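Local coordinates for protein glutathione s-transferase I (Zea mays, PDB 1AXD) that conjugates glutathione to electrophilic compounds, herbicides among them, as a dimeric plant glutathione S-transferase, and binds lactoylglutathione, at residues T126-K129 / V130-N134; V144-A147 / R148-C152. All coordinates share one frame; numbering follows the deposited sequence.

Interaction 1: residues T126-K129 / V130-N134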
loop_
_atom_site.group_PDB
_atom_site.type_symbol
_atom_site.label_atom_id
_atom_site.label_comp_id
_atom_site.label_asym_id
_atom_site.label_seq_id
_atom_site.Cartn_x
_atom_site.Cartn_y
_atom_site.Cartn_z
ATOM N N THR A 126 -2.437 25.307 -14.026
ATOM C CA THR A 126 -2.727 23.899 -14.223
ATOM C C THR A 126 -2.186 23.412 -15.540
ATOM O O THR A 126 -2.358 24.090 -16.548
ATOM C CB THR A 126 -4.241 23.667 -14.194
ATOM O OG1 THR A 126 -4.775 24.180 -12.969
ATOM C CG2 THR A 126 -4.561 22.172 -14.298
ATOM N N ASP A 127 -1.506 22.272 -15.534
ATOM C CA ASP A 127 -0.973 21.706 -16.763
ATOM C C ASP A 127 -1.994 20.745 -17.277
ATOM O O ASP A 127 -2.106 19.644 -16.752
ATOM C CB ASP A 127 0.362 20.987 -16.502
ATOM C CG ASP A 127 1.072 20.556 -17.788
ATOM O OD1 ASP A 127 0.558 20.824 -18.898
ATOM O OD2 ASP A 127 2.159 19.954 -17.686
ATOM N N GLN A 128 -2.750 21.155 -18.286
ATOM C CA GLN A 128 -3.776 20.295 -18.850
ATOM C C GLN A 128 -3.197 19.001 -19.371
ATOM O O GLN A 128 -3.847 17.984 -19.265
ATOM C CB GLN A 128 -4.543 21.020 -19.956
ATOM C CG GLN A 128 -5.900 20.397 -20.283
ATOM C CD GLN A 128 -6.912 20.562 -19.155
ATOM O OE1 GLN A 128 -6.813 21.484 -18.356
ATOM N NE2 GLN A 128 -7.899 19.665 -19.099
ATOM N N LYS A 129 -1.971 19.031 -19.888
ATOM C CA LYS A 129 -1.325 17.833 -20.424
ATOM C C LYS A 129 -1.432 16.727 -19.431
ATOM O O LYS A 129 -2.017 15.690 -19.735
ATOM C CB LYS A 129 0.157 18.109 -20.715
ATOM C CG LYS A 129 0.413 19.293 -21.651
ATOM C CD LYS A 129 1.909 19.571 -21.848
ATOM C CE LYS A 129 2.127 20.751 -22.799
ATOM N NZ LYS A 129 3.556 20.968 -23.160
ATOM N N VAL A 130 -0.903 16.976 -18.237
ATOM C CA VAL A 130 -0.914 16.021 -17.140
ATOM C C VAL A 130 -2.343 15.626 -16.757
ATOM O O VAL A 130 -2.619 14.444 -16.617
ATOM C CB VAL A 130 -0.163 16.608 -15.923
ATOM C CG1 VAL A 130 -0.203 15.646 -14.734
ATOM C CG2 VAL A 130 1.285 16.897 -16.304
ATOM N N VAL A 131 -3.242 16.594 -16.634
ATOM C CA VAL A 131 -4.622 16.295 -16.277
ATOM C C VAL A 131 -5.281 15.379 -17.267
ATOM O O VAL A 131 -5.883 14.409 -16.856
ATOM C CB VAL A 131 -5.463 17.585 -16.125
ATOM C CG1 VAL A 131 -6.962 17.244 -15.924
ATOM C CG2 VAL A 131 -4.935 18.411 -14.934
ATOM N N ASP A 132 -5.136 15.650 -18.559
ATOM C CA ASP A 132 -5.756 14.828 -19.597
ATOM C C ASP A 132 -5.360 13.375 -19.606
ATOM O O ASP A 132 -6.234 12.527 -19.720
ATOM C CB ASP A 132 -5.521 15.431 -20.984
ATOM C CG ASP A 132 -6.351 16.688 -21.238
ATOM O OD1 ASP A 132 -7.289 16.991 -20.460
ATOM O OD2 ASP A 132 -6.067 17.371 -22.242
ATOM N N GLU A 133 -4.072 13.069 -19.480
ATOM C CA GLU A 133 -3.654 11.675 -19.500
ATOM C C GLU A 133 -4.015 10.942 -18.260
ATOM O O GLU A 133 -4.362 9.774 -18.337
ATOM C CB GLU A 133 -2.163 11.530 -19.809
ATOM C CG GLU A 133 -1.221 12.074 -18.771
ATOM C CD GLU A 133 0.220 11.730 -19.093
ATOM O OE1 GLU A 133 0.809 12.413 -19.961
ATOM O OE2 GLU A 133 0.754 10.769 -18.490
ATOM N N ASN A 134 -3.964 11.602 -17.114
ATOM C CA ASN A 134 -4.335 10.935 -15.882
ATOM C C ASN A 134 -5.801 10.701 -15.821
ATOM O O ASN A 134 -6.225 9.759 -15.173
ATOM C CB ASN A 134 -3.839 11.713 -14.677
ATOM C CG ASN A 134 -2.386 11.450 -14.398
ATOM O OD1 ASN A 134 -1.552 12.324 -14.528
ATOM N ND2 ASN A 134 -2.075 10.217 -14.040
#
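Gln128 and Asp132 meet one turn apart at the start of helix 128-151. Gln128 NE2 donates to Asp132 OD1 over 3.1 Å. The bond is bent, 150° at the hydrogen, and reaches the carboxylate from above its plane. Amide and carboxylate planes stand 68° apart. Gln128 has CG anti to the backbone N (chi1 -161°) and then bends at chi2, holding its amide alongside the helix, where the Asp132 carboxylate reaches back to it. Gln128 NE2 also bonds Tyr179 OH. The backbone joins the same two residues: Asp132 N donates to Gln128 O at 2.8 Å. Asp127 is the N-cap of the helix: its OD1 accepts from Lys129 N at 3.3 Å, met from well above the carboxylate plane. Val130 packs against this cap: its CG2, anti to the carbonyl carbon and beside the backbone N, is set 3.5 Å from Asp127 OD2, where the two side chains cross at about a right angle. The main chain of the cap takes part too, since Val131 N donates to Asp127 O at 3.3 Å. Lys129 makes its contact through its backbone and CB, while its chain runs extended away from residues 130-134; Lys129 O accepts a weak bond from Glu133 N. On the inner side, Val131 CG2 rests 3.8 Å from Thr126 CG2. Val131 also packs on Val116 of helix 88-122, and Thr126 OG1 bonds Gln115 O there.

Interaction 2: residues V144-A147 / R148-C152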
loop_
_atom_site.group_PDB
_atom_site.type_symbol
_atom_site.label_atom_id
_atom_site.label_comp_id
_atom_site.label_asym_id
_atom_site.label_seq_id
_atom_site.Cartn_x
_atom_site.Cartn_y
_atom_site.Cartn_z
ATOM N N VAL A 144 -13.971 -0.251 -13.822
ATOM C CA VAL A 144 -13.888 -1.437 -12.966
ATOM C C VAL A 144 -14.706 -1.232 -11.733
ATOM O O VAL A 144 -15.417 -2.139 -11.332
ATOM C CB VAL A 144 -12.446 -1.723 -12.555
ATOM C CG1 VAL A 144 -12.409 -2.846 -11.509
ATOM C CG2 VAL A 144 -11.620 -2.100 -13.788
ATOM N N TYR A 145 -14.567 -0.068 -11.102
ATOM C CA TYR A 145 -15.349 0.246 -9.917
ATOM C C TYR A 145 -16.805 0.182 -10.263
ATOM O O TYR A 145 -17.587 -0.290 -9.462
ATOM C CB TYR A 145 -15.003 1.638 -9.379
ATOM C CG TYR A 145 -13.812 1.677 -8.442
ATOM C CD1 TYR A 145 -12.590 1.116 -8.807
ATOM C CD2 TYR A 145 -13.909 2.283 -7.193
ATOM C CE1 TYR A 145 -11.491 1.159 -7.950
ATOM C CE2 TYR A 145 -12.818 2.335 -6.325
ATOM C CZ TYR A 145 -11.607 1.769 -6.706
ATOM O OH TYR A 145 -10.526 1.804 -5.845
ATOM N N GLU A 146 -17.162 0.625 -11.465
ATOM C CA GLU A 146 -18.542 0.609 -11.935
ATOM C C GLU A 146 -19.122 -0.792 -11.934
ATOM O O GLU A 146 -20.231 -0.977 -11.445
ATOM C CB GLU A 146 -18.613 1.217 -13.338
ATOM C CG GLU A 146 -20.007 1.262 -13.949
ATOM C CD GLU A 146 -21.041 1.998 -13.101
ATOM O OE1 GLU A 146 -20.677 2.816 -12.222
ATOM O OE2 GLU A 146 -22.241 1.758 -13.334
ATOM N N ALA A 147 -18.379 -1.761 -12.473
ATOM C CA ALA A 147 -18.817 -3.162 -12.518
ATOM C C ALA A 147 -18.841 -3.756 -11.138
ATOM O O ALA A 147 -19.755 -4.488 -10.817
ATOM C CB ALA A 147 -17.898 -3.978 -13.444
ATOM N N ARG A 148 -17.836 -3.435 -10.333
ATOM C CA ARG A 148 -17.735 -3.933 -8.977
ATOM C C ARG A 148 -18.946 -3.509 -8.190
ATOM O O ARG A 148 -19.624 -4.355 -7.623
ATOM C CB ARG A 148 -16.444 -3.403 -8.334
ATOM C CG ARG A 148 -16.238 -3.788 -6.876
ATOM C CD ARG A 148 -16.191 -5.299 -6.712
ATOM N NE ARG A 148 -16.095 -5.693 -5.308
ATOM C CZ ARG A 148 -16.187 -6.947 -4.869
ATOM N NH1 ARG A 148 -16.377 -7.947 -5.722
ATOM N NH2 ARG A 148 -16.098 -7.208 -3.570
ATOM N N LEU A 149 -19.257 -2.219 -8.225
ATOM C CA LEU A 149 -20.385 -1.664 -7.493
ATOM C C LEU A 149 -21.740 -2.020 -8.053
ATOM O O LEU A 149 -22.744 -1.697 -7.440
ATOM C CB LEU A 149 -20.202 -0.160 -7.342
ATOM C CG LEU A 149 -18.970 0.153 -6.494
ATOM C CD1 LEU A 149 -18.560 1.620 -6.629
ATOM C CD2 LEU A 149 -19.266 -0.211 -5.042
ATOM N N THR A 150 -21.774 -2.647 -9.225
ATOM C CA THR A 150 -23.034 -3.095 -9.807
ATOM C C THR A 150 -23.408 -4.415 -9.137
ATOM O O THR A 150 -24.581 -4.676 -8.933
ATOM C CB THR A 150 -22.897 -3.357 -11.317
ATOM O OG1 THR A 150 -22.720 -2.116 -12.011
ATOM C CG2 THR A 150 -24.141 -4.064 -11.859
ATOM N N LYS A 151 -22.406 -5.213 -8.781
ATOM C CA LYS A 151 -22.620 -6.509 -8.155
ATOM C C LYS A 151 -22.619 -6.443 -6.665
ATOM O O LYS A 151 -23.255 -7.268 -6.035
ATOM C CB LYS A 151 -21.537 -7.484 -8.622
ATOM C CG LYS A 151 -21.339 -7.489 -10.138
ATOM C CD LYS A 151 -20.033 -8.170 -10.558
ATOM C CE LYS A 151 -19.718 -7.898 -12.043
ATOM N NZ LYS A 151 -18.452 -8.546 -12.536
ATOM N N CYS A 152 -21.897 -5.488 -6.091
ATOM C CA CYS A 152 -21.823 -5.361 -4.644
ATOM C C CYS A 152 -22.317 -4.049 -4.150
ATOM O O CYS A 152 -22.308 -3.087 -4.893
ATOM C CB CYS A 152 -20.388 -5.589 -4.182
ATOM S SG CYS A 152 -19.898 -7.319 -4.218
HETATM O O HOH W 1 -23.680 -0.705 -14.283
#
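Thr150 OG1 donates to Glu146 O over 2.8 Å, one turn back along the helix. Its chi1 of -70° sets OG1 beside its own backbone N and turns it toward that carbonyl. A water adds a second link: it donates to Thr150 OG1 at 2.8 Å and to Glu146 OE2 at 3.0 Å. The two side chains are thus bridged without touching closely. Glu146 OE2 also bonds His188 ND1, which ties this face to helix 187-198. The backbone bonds mark the C-terminal end of helix 128-151, in the all-helical C-terminal domain of the glutathione S-transferase fold. Arg148 N and Leu149 N make regular bonds to Val144 O and Tyr145 O. Thr150 N donates to Ala147 O, three residues back, at 3.2 Å and from above the carbonyl plane. Arg148 O accepts from both Lys151 N and Cys152 N as the helix stops. The apolar contact is slight: Leu149 CD1 lies 4.5 Å from Tyr145 CB. Both residues are buried: Leu149 packs on Trp192, and Tyr145 OH bonds His167. Cys152 SG sits 3.7 Å above the guanidinium plane of Arg148, whose NH2 bonds Leu155 O.

Interactions 1 and 2 lie on the same helix, 128-151, at its start and its end. Their centres are 27 Å apart and their nearest atoms about 12 Å, so they do not touch. Interaction 1 is a surface contact, with Val131 as its buried side chain facing helix 88-122. Interaction 2 is partly buried, set against helices 88-122 and 187-198, and Val144 packs on Pro50 of the second subunit. The chemistry differs accordingly. Residues 126-134 use a side-chain cap and a direct amide-carboxylate bond. Residues 144-152 use a hydroxyl returned to the backbone, a bridging water and backbone bonds that reach back three residues where the helix ends.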